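Local coordinates for beta-agarase D (Zobellia galactanivorans, PDB 4ASM), which hydrolyses the beta-1,4-linkages of agarose at random with retention of anomeric configuration, the work of the GH16 catalytic domain described here, at residues G100-S104 against S114-T118; S104-S108 against S329-E333. The contacts are given in a common frame with arbitrary orientation. Where two conformers were deposited one is given. Numbering follows the deposited sequence.

Contact 1: G100-S104 against S114-T118; sequences GATKS and SRPET
Three backbone hydrogen bonds join these segments as an antiparallel hairpin. Lys103 and Arg115 form the hydrogen-bonded pair, Lys103 N giving to Arg115 O at 2.9 Å and Arg115 N to Lys103 O at 3.1 Å; the third bond, Glu117 N to Ala101 O, measures 3.0 Å. Thr102–Pro116 and Ser104–Ser114 are non-hydrogen-bonded pairs, each with CA atoms 4.2 Å apart, so Pro116, lacking an amide hydrogen, falls where this pairing asks for none. The axes of strands 102-104 and 114-116 approach to 4.6 Å at 150°. Hydroxyls suit the exposed face of Ser104 and Ser114: a water lies 2.8 Å from Ser114 OG and, weakly, 3.3 Å from Ser104 OG, and another links Ser114 OG (3.0 Å) to Thr102 OG1 (2.7 Å). Lys103 and Arg115 take the other face: all-t Lys103 carries NZ away to hydrogen-bond Thr77 O, while Arg115 NH1 turns back to Ser114 O, 2.8 Å. Glu117 (chi1, chi2 t) brings OE1 to 3.6 Å from Lys103 CB; Ala101 CB is 4.3 Å from Glu117 CB. In the GH16 domain this peripheral hairpin comprises strands 102-106 and 112-125; Thr118 backbone bonds to Pro76 and Lys78, and Arg115 to carbonyls of helix 329-333.

Contact 2: S104-S108 against S329-E333; sequences SFTGS and SWQAE
Residues 104-106 are extended strand, and Gly107 (phi/psi -86/-175) prolongs the chain before Ser108 turns to -69/-11. Facing them, 329-333 makes one helical turn closed by Glu333 N to Ser329 O at 2.8 Å. The strand and helix axes pass 9.8 Å apart at 114°, and the nearest CA atoms, Gly107 and Glu333, are 6.7 Å apart. Glu333, with chi1 and chi2 t, extends its carboxylate to Ser108, accepting from Ser108 N at OE1 (2.8 Å) and from Ser108 OG at OE2 (2.7 Å). A carboxylate suits this two-pronged grip on one serine (chi1 p). Gly107 CA comes within 3.4 Å of Glu333 OE1, where a side chain would be tight. Phe105, chi1 p, fills the gap between strand and helix: CZ meets Ala332 CB at 3.8 Å, CD2 lies 3.4 Å from Ser329 OG, and Glu333 N stands at the ring edge. A water donates to Thr106 O (2.7 Å) and joins Ser329 OG (2.8 Å). In the GH16 domain, Phe105 and the Glu333 carboxylate join the hairpin end to a short helix, beside Asn110, which probably binds substrate. Phe105 and Glu333 pack on Ile113 of strand 112-125, while Trp330 meets Tyr167 and Phe179 edge-to-face.

In the fold
Both contacts use strand 102-106 and share Ser104, but they hold it differently. Contact 1 is a surface pairing close in sequence, built from main-chain hydrogen bonds and hydroxyls exposed to water; contact 2 spans more than 200 residues and is partly buried, relying on an aromatic side chain and a carboxylate. Arg115 connects them: its NE and NH2 probably hydrogen-bond to Ala332 O and Glu333 O, and its CG packs 3.8 Å from Phe105 CE1. Arg115 thus ties the hairpin to helix 329-333. Asn109, Asn110 and Thr111, in the hairpin's connection, probably bind substrate by analogy with relatives, as does Glu326 just before the helix.

Contact 1: G100-S104 against S114-T118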
ATOM      1  N   GLY A 100      10.704 -27.220   2.282  1.00 10.54           N
ATOM      2  CA  GLY A 100      10.627 -27.845   0.955  1.00 10.66           C
ATOM      3  C   GLY A 100       9.560 -27.310   0.020  1.00 10.48           C
ATOM      4  O   GLY A 100       9.471 -27.747  -1.134  1.00 11.56           O
ATOM      5  N   ALA A 101       8.722 -26.386   0.507  1.00  9.93           N
ATOM      6  CA  ALA A 101       7.661 -25.817  -0.315  1.00  9.50           C
ATOM      7  C   ALA A 101       8.256 -24.697  -1.152  1.00 10.21           C
ATOM      8  O   ALA A 101       8.953 -23.812  -0.633  1.00  9.71           O
ATOM      9  CB  ALA A 101       6.501 -25.299   0.549  1.00 10.29           C
ATOM     10  N   THR A 102       7.984 -24.747  -2.444  1.00 10.01           N
ATOM     11  CA  THR A 102       8.461 -23.740  -3.389  1.00 10.43           C
ATOM     12  C   THR A 102       7.311 -23.226  -4.261  1.00 10.33           C
ATOM     13  O   THR A 102       6.233 -23.849  -4.344  1.00 10.30           O
ATOM     14  CB  THR A 102       9.571 -24.307  -4.323  1.00 11.02           C
ATOM     15  OG1 THR A 102       9.023 -25.374  -5.100  1.00 12.47           O
ATOM     16  CG2 THR A 102      10.740 -24.830  -3.516  1.00 11.42           C
ATOM     17  N   LYS A 103       7.520 -22.082  -4.903  1.00  9.70           N
ATOM     18  CA  LYS A 103       6.521 -21.536  -5.813  1.00  9.39           C
ATOM     19  C   LYS A 103       7.195 -20.893  -7.003  1.00 10.77           C
ATOM     20  O   LYS A 103       8.206 -20.202  -6.843  1.00 10.11           O
ATOM     21  CB  LYS A 103       5.581 -20.530  -5.116  1.00  8.86           C
ATOM     22  CG  LYS A 103       4.566 -19.859  -6.061  1.00  7.72           C
ATOM     23  CD  LYS A 103       3.430 -19.207  -5.305  1.00  8.76           C
ATOM     24  CE  LYS A 103       2.400 -18.566  -6.235  1.00  8.53           C
ATOM     25  NZ  LYS A 103       1.203 -18.152  -5.457  1.00  9.78           N
ATOM     26  N   SER A 104       6.600 -21.115  -8.176  1.00 11.90           N
ATOM     27  CA  SER A 104       7.066 -20.570  -9.442  1.00 12.93           C
ATOM     28  C   SER A 104       6.301 -19.293  -9.787  1.00 12.24           C
ATOM     29  O   SER A 104       5.097 -19.153  -9.504  1.00 12.92           O
ATOM     30  CB  SER A 104       6.877 -21.620 -10.539  1.00 13.65           C
ATOM     31  OG  SER A 104       7.089 -21.060 -11.818  1.00 19.33           O
ATOM     32  N   SER A 114      11.721 -20.224  -9.705  1.00 11.71           N
ATOM     33  CA  SER A 114      11.190 -20.743  -8.433  1.00 11.87           C
ATOM     34  C   SER A 114      11.970 -20.241  -7.230  1.00 11.20           C
ATOM     35  O   SER A 114      13.198 -20.089  -7.272  1.00 10.37           O
ATOM     36  CB  SER A 114      11.203 -22.277  -8.424  1.00 13.08           C
ATOM     37  OG  SER A 114      10.274 -22.811  -9.358  1.00 18.66           O
ATOM     38  N   ARG A 115      11.240 -19.983  -6.149  1.00  9.40           N
ATOM     39  CA  ARG A 115      11.842 -19.590  -4.883  1.00  8.83           C
ATOM     40  C   ARG A 115      11.071 -20.293  -3.781  1.00  8.65           C
ATOM     41  O   ARG A 115       9.981 -20.801  -4.039  1.00  8.26           O
ATOM     42  CB  ARG A 115      11.773 -18.063  -4.698  1.00  8.13           C
ATOM     43  CG  ARG A 115      12.600 -17.232  -5.674  1.00  8.15           C
ATOM     44  CD  ARG A 115      14.078 -17.413  -5.440  1.00  6.40           C
ATOM     45  NE  ARG A 115      14.863 -16.561  -6.342  1.00  6.73           N
ATOM     46  CZ  ARG A 115      15.299 -16.894  -7.565  1.00  6.92           C
ATOM     47  NH1 ARG A 115      15.020 -18.072  -8.116  1.00  7.24           N
ATOM     48  NH2 ARG A 115      16.010 -16.003  -8.256  1.00  6.67           N
ATOM     49  N   PRO A 116      11.615 -20.326  -2.548  1.00  8.33           N
ATOM     50  CA  PRO A 116      10.822 -20.829  -1.426  1.00  8.55           C
ATOM     51  C   PRO A 116       9.487 -20.109  -1.309  1.00  7.63           C
ATOM     52  O   PRO A 116       9.408 -18.884  -1.448  1.00  7.74           O
ATOM     53  CB  PRO A 116      11.690 -20.503  -0.204  1.00  8.59           C
ATOM     54  CG  PRO A 116      13.102 -20.519  -0.732  1.00  9.24           C
ATOM     55  CD  PRO A 116      12.967 -19.916  -2.118  1.00  8.69           C
ATOM     56  N   GLU A 117       8.427 -20.874  -1.069  1.00  7.46           N
ATOM     57  CA  GLU A 117       7.096 -20.289  -0.941  0.50  7.41           C
ATOM     58  C   GLU A 117       6.930 -19.593   0.398  1.00  7.67           C
ATOM     59  O   GLU A 117       7.295 -20.122   1.434  1.00  8.32           O
ATOM     60  CB  GLU A 117       6.002 -21.352  -1.100  0.50  8.05           C
ATOM     61  CG  GLU A 117       4.604 -20.775  -0.962  0.50  9.02           C
ATOM     62  CD  GLU A 117       3.523 -21.726  -1.394  0.50 12.47           C
ATOM     63  OE1 GLU A 117       3.470 -22.071  -2.592  0.50 11.63           O
ATOM     64  OE2 GLU A 117       2.712 -22.108  -0.526  0.50 13.26           O
ATOM     65  N   THR A 118       6.371 -18.396   0.362  1.00  6.55           N
ATOM     66  CA  THR A 118       6.114 -17.639   1.585  1.00  6.94           C
ATOM     67  C   THR A 118       4.619 -17.587   1.832  1.00  6.61           C
ATOM     68  O   THR A 118       3.868 -16.956   1.076  1.00  6.99           O
ATOM     69  CB  THR A 118       6.672 -16.221   1.498  1.00  6.50           C
ATOM     70  OG1 THR A 118       8.090 -16.311   1.277  1.00  7.49           O
ATOM     71  CG2 THR A 118       6.417 -15.491   2.813  1.00  8.24           C
TER
HETATM   72  O   HOH W   1       8.401 -24.320  -7.486  1.00 24.04           O
HETATM   73  O   HOH W   2       9.974 -22.523 -12.172  1.00 28.43           O

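Contact 2: S104-S108 against S329-E333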
ATOM      1  N   SER A 104       6.600 -21.115  -8.176  1.00 11.90           N
ATOM      2  CA  SER A 104       7.066 -20.570  -9.442  1.00 12.93           C
ATOM      3  C   SER A 104       6.301 -19.293  -9.787  1.00 12.24           C
ATOM      4  O   SER A 104       5.097 -19.153  -9.504  1.00 12.92           O
ATOM      5  CB  SER A 104       6.877 -21.620 -10.539  1.00 13.65           C
ATOM      6  OG  SER A 104       7.089 -21.060 -11.818  1.00 19.33           O
ATOM      7  N   PHE A 105       7.010 -18.352 -10.404  1.00 10.96           N
ATOM      8  CA  PHE A 105       6.433 -17.113 -10.881  1.00 10.39           C
ATOM      9  C   PHE A 105       7.289 -16.615 -12.044  1.00 10.08           C
ATOM     10  O   PHE A 105       8.428 -17.064 -12.229  1.00  9.89           O
ATOM     11  CB  PHE A 105       6.376 -16.049  -9.766  1.00 10.35           C
ATOM     12  CG  PHE A 105       7.731 -15.750  -9.139  1.00  8.17           C
ATOM     13  CD1 PHE A 105       8.239 -16.540  -8.121  1.00  8.72           C
ATOM     14  CD2 PHE A 105       8.470 -14.653  -9.560  1.00  8.41           C
ATOM     15  CE1 PHE A 105       9.495 -16.259  -7.558  1.00  6.57           C
ATOM     16  CE2 PHE A 105       9.716 -14.372  -8.997  1.00  8.09           C
ATOM     17  CZ  PHE A 105      10.227 -15.165  -7.998  1.00  8.34           C
ATOM     18  N   THR A 106       6.734 -15.687 -12.806  1.00 10.93           N
ATOM     19  CA  THR A 106       7.432 -15.140 -13.966  1.00 10.95           C
ATOM     20  C   THR A 106       8.465 -14.112 -13.499  1.00 10.62           C
ATOM     21  O   THR A 106       8.124 -13.109 -12.848  1.00 10.87           O
ATOM     22  CB  THR A 106       6.444 -14.542 -14.956  1.00 12.03           C
ATOM     23  OG1 THR A 106       5.547 -15.591 -15.347  1.00 15.05           O
ATOM     24  CG2 THR A 106       7.176 -14.019 -16.187  1.00 11.37           C
ATOM     25  N   GLY A 107       9.724 -14.395 -13.821  1.00 10.49           N
ATOM     26  CA  GLY A 107      10.827 -13.512 -13.466  1.00 10.46           C
ATOM     27  C   GLY A 107      11.068 -12.399 -14.475  1.00 11.18           C
ATOM     28  O   GLY A 107      10.319 -12.234 -15.456  1.00 11.20           O
ATOM     29  N   SER A 108      12.132 -11.639 -14.243  1.00 11.31           N
ATOM     30  CA  SER A 108      12.437 -10.460 -15.048  1.00 11.93           C
ATOM     31  C   SER A 108      12.854 -10.792 -16.481  1.00 12.57           C
ATOM     32  O   SER A 108      12.927  -9.888 -17.319  1.00 13.01           O
ATOM     33  CB  SER A 108      13.541  -9.645 -14.366  1.00 12.37           C
ATOM     34  OG  SER A 108      14.739 -10.385 -14.374  1.00 12.99           O
ATOM     35  N   SER A 329       7.617 -10.519  -6.519  1.00  5.51           N
ATOM     36  CA  SER A 329       8.514 -11.147  -7.471  1.00  5.66           C
ATOM     37  C   SER A 329       9.889 -10.514  -7.527  1.00  5.82           C
ATOM     38  O   SER A 329      10.887 -11.226  -7.526  1.00  6.76           O
ATOM     39  CB  SER A 329       7.899 -11.148  -8.873  1.00  6.80           C
ATOM     40  OG  SER A 329       6.657 -11.816  -8.876  1.00  8.55           O
ATOM     41  N   TRP A 330       9.946  -9.182  -7.585  1.00  5.91           N
ATOM     42  CA  TRP A 330      11.248  -8.496  -7.723  1.00  6.36           C
ATOM     43  C   TRP A 330      12.157  -8.741  -6.508  1.00  6.33           C
ATOM     44  O   TRP A 330      13.375  -8.971  -6.652  1.00  7.38           O
ATOM     45  CB  TRP A 330      11.055  -6.986  -8.016  1.00  6.80           C
ATOM     46  CG  TRP A 330      10.522  -6.183  -6.841  1.00  7.83           C
ATOM     47  CD1 TRP A 330       9.296  -6.281  -6.266  1.00 10.78           C
ATOM     48  CD2 TRP A 330      11.237  -5.191  -6.096  1.00  8.35           C
ATOM     49  NE1 TRP A 330       9.182  -5.389  -5.219  1.00 10.96           N
ATOM     50  CE2 TRP A 330      10.367  -4.712  -5.090  1.00 11.04           C
ATOM     51  CE3 TRP A 330      12.538  -4.659  -6.189  1.00  9.87           C
ATOM     52  CZ2 TRP A 330      10.751  -3.727  -4.176  1.00  9.40           C
ATOM     53  CZ3 TRP A 330      12.915  -3.679  -5.285  1.00 10.72           C
ATOM     54  CH2 TRP A 330      12.027  -3.230  -4.282  1.00 10.46           C
ATOM     55  N   GLN A 331      11.568  -8.713  -5.313  1.00  5.52           N
ATOM     56  CA  GLN A 331      12.326  -8.986  -4.107  1.00  6.12           C
ATOM     57  C   GLN A 331      12.801 -10.436  -4.094  1.00  6.01           C
ATOM     58  O   GLN A 331      13.963 -10.708  -3.785  1.00  6.78           O
ATOM     59  CB  GLN A 331      11.461  -8.694  -2.867  1.00  6.07           C
ATOM     60  CG  GLN A 331      11.221  -7.207  -2.563  1.00  6.32           C
ATOM     61  CD  GLN A 331      12.450  -6.518  -1.950  1.00  7.19           C
ATOM     62  OE1 GLN A 331      12.513  -6.249  -0.730  1.00 10.43           O
ATOM     63  NE2 GLN A 331      13.401  -6.226  -2.788  1.00  6.20           N
ATOM     64  N   ALA A 332      11.905 -11.367  -4.419  1.00  5.66           N
ATOM     65  CA  ALA A 332      12.219 -12.792  -4.370  1.00  5.86           C
ATOM     66  C   ALA A 332      13.288 -13.171  -5.392  1.00  5.72           C
ATOM     67  O   ALA A 332      14.209 -13.942  -5.079  1.00  5.69           O
ATOM     68  CB  ALA A 332      10.952 -13.610  -4.556  1.00  6.36           C
ATOM     69  N   GLU A 333      13.171 -12.631  -6.608  1.00  5.21           N
ATOM     70  CA  GLU A 333      14.159 -12.935  -7.646  1.00  5.90           C
ATOM     71  C   GLU A 333      15.563 -12.508  -7.196  1.00  5.95           C
ATOM     72  O   GLU A 333      16.547 -13.224  -7.447  1.00  6.42           O
ATOM     73  CB  GLU A 333      13.778 -12.256  -8.955  1.00  6.16           C
ATOM     74  CG  GLU A 333      14.798 -12.510 -10.080  1.00  6.04           C
ATOM     75  CD  GLU A 333      14.330 -12.086 -11.459  1.00  7.94           C
ATOM     76  OE1 GLU A 333      13.140 -11.778 -11.633  1.00  8.90           O
ATOM     77  OE2 GLU A 333      15.178 -12.086 -12.376  1.00 12.49           O
TER
HETATM   78  O   HOH W   3       5.930 -12.122 -11.523  1.00 14.45           O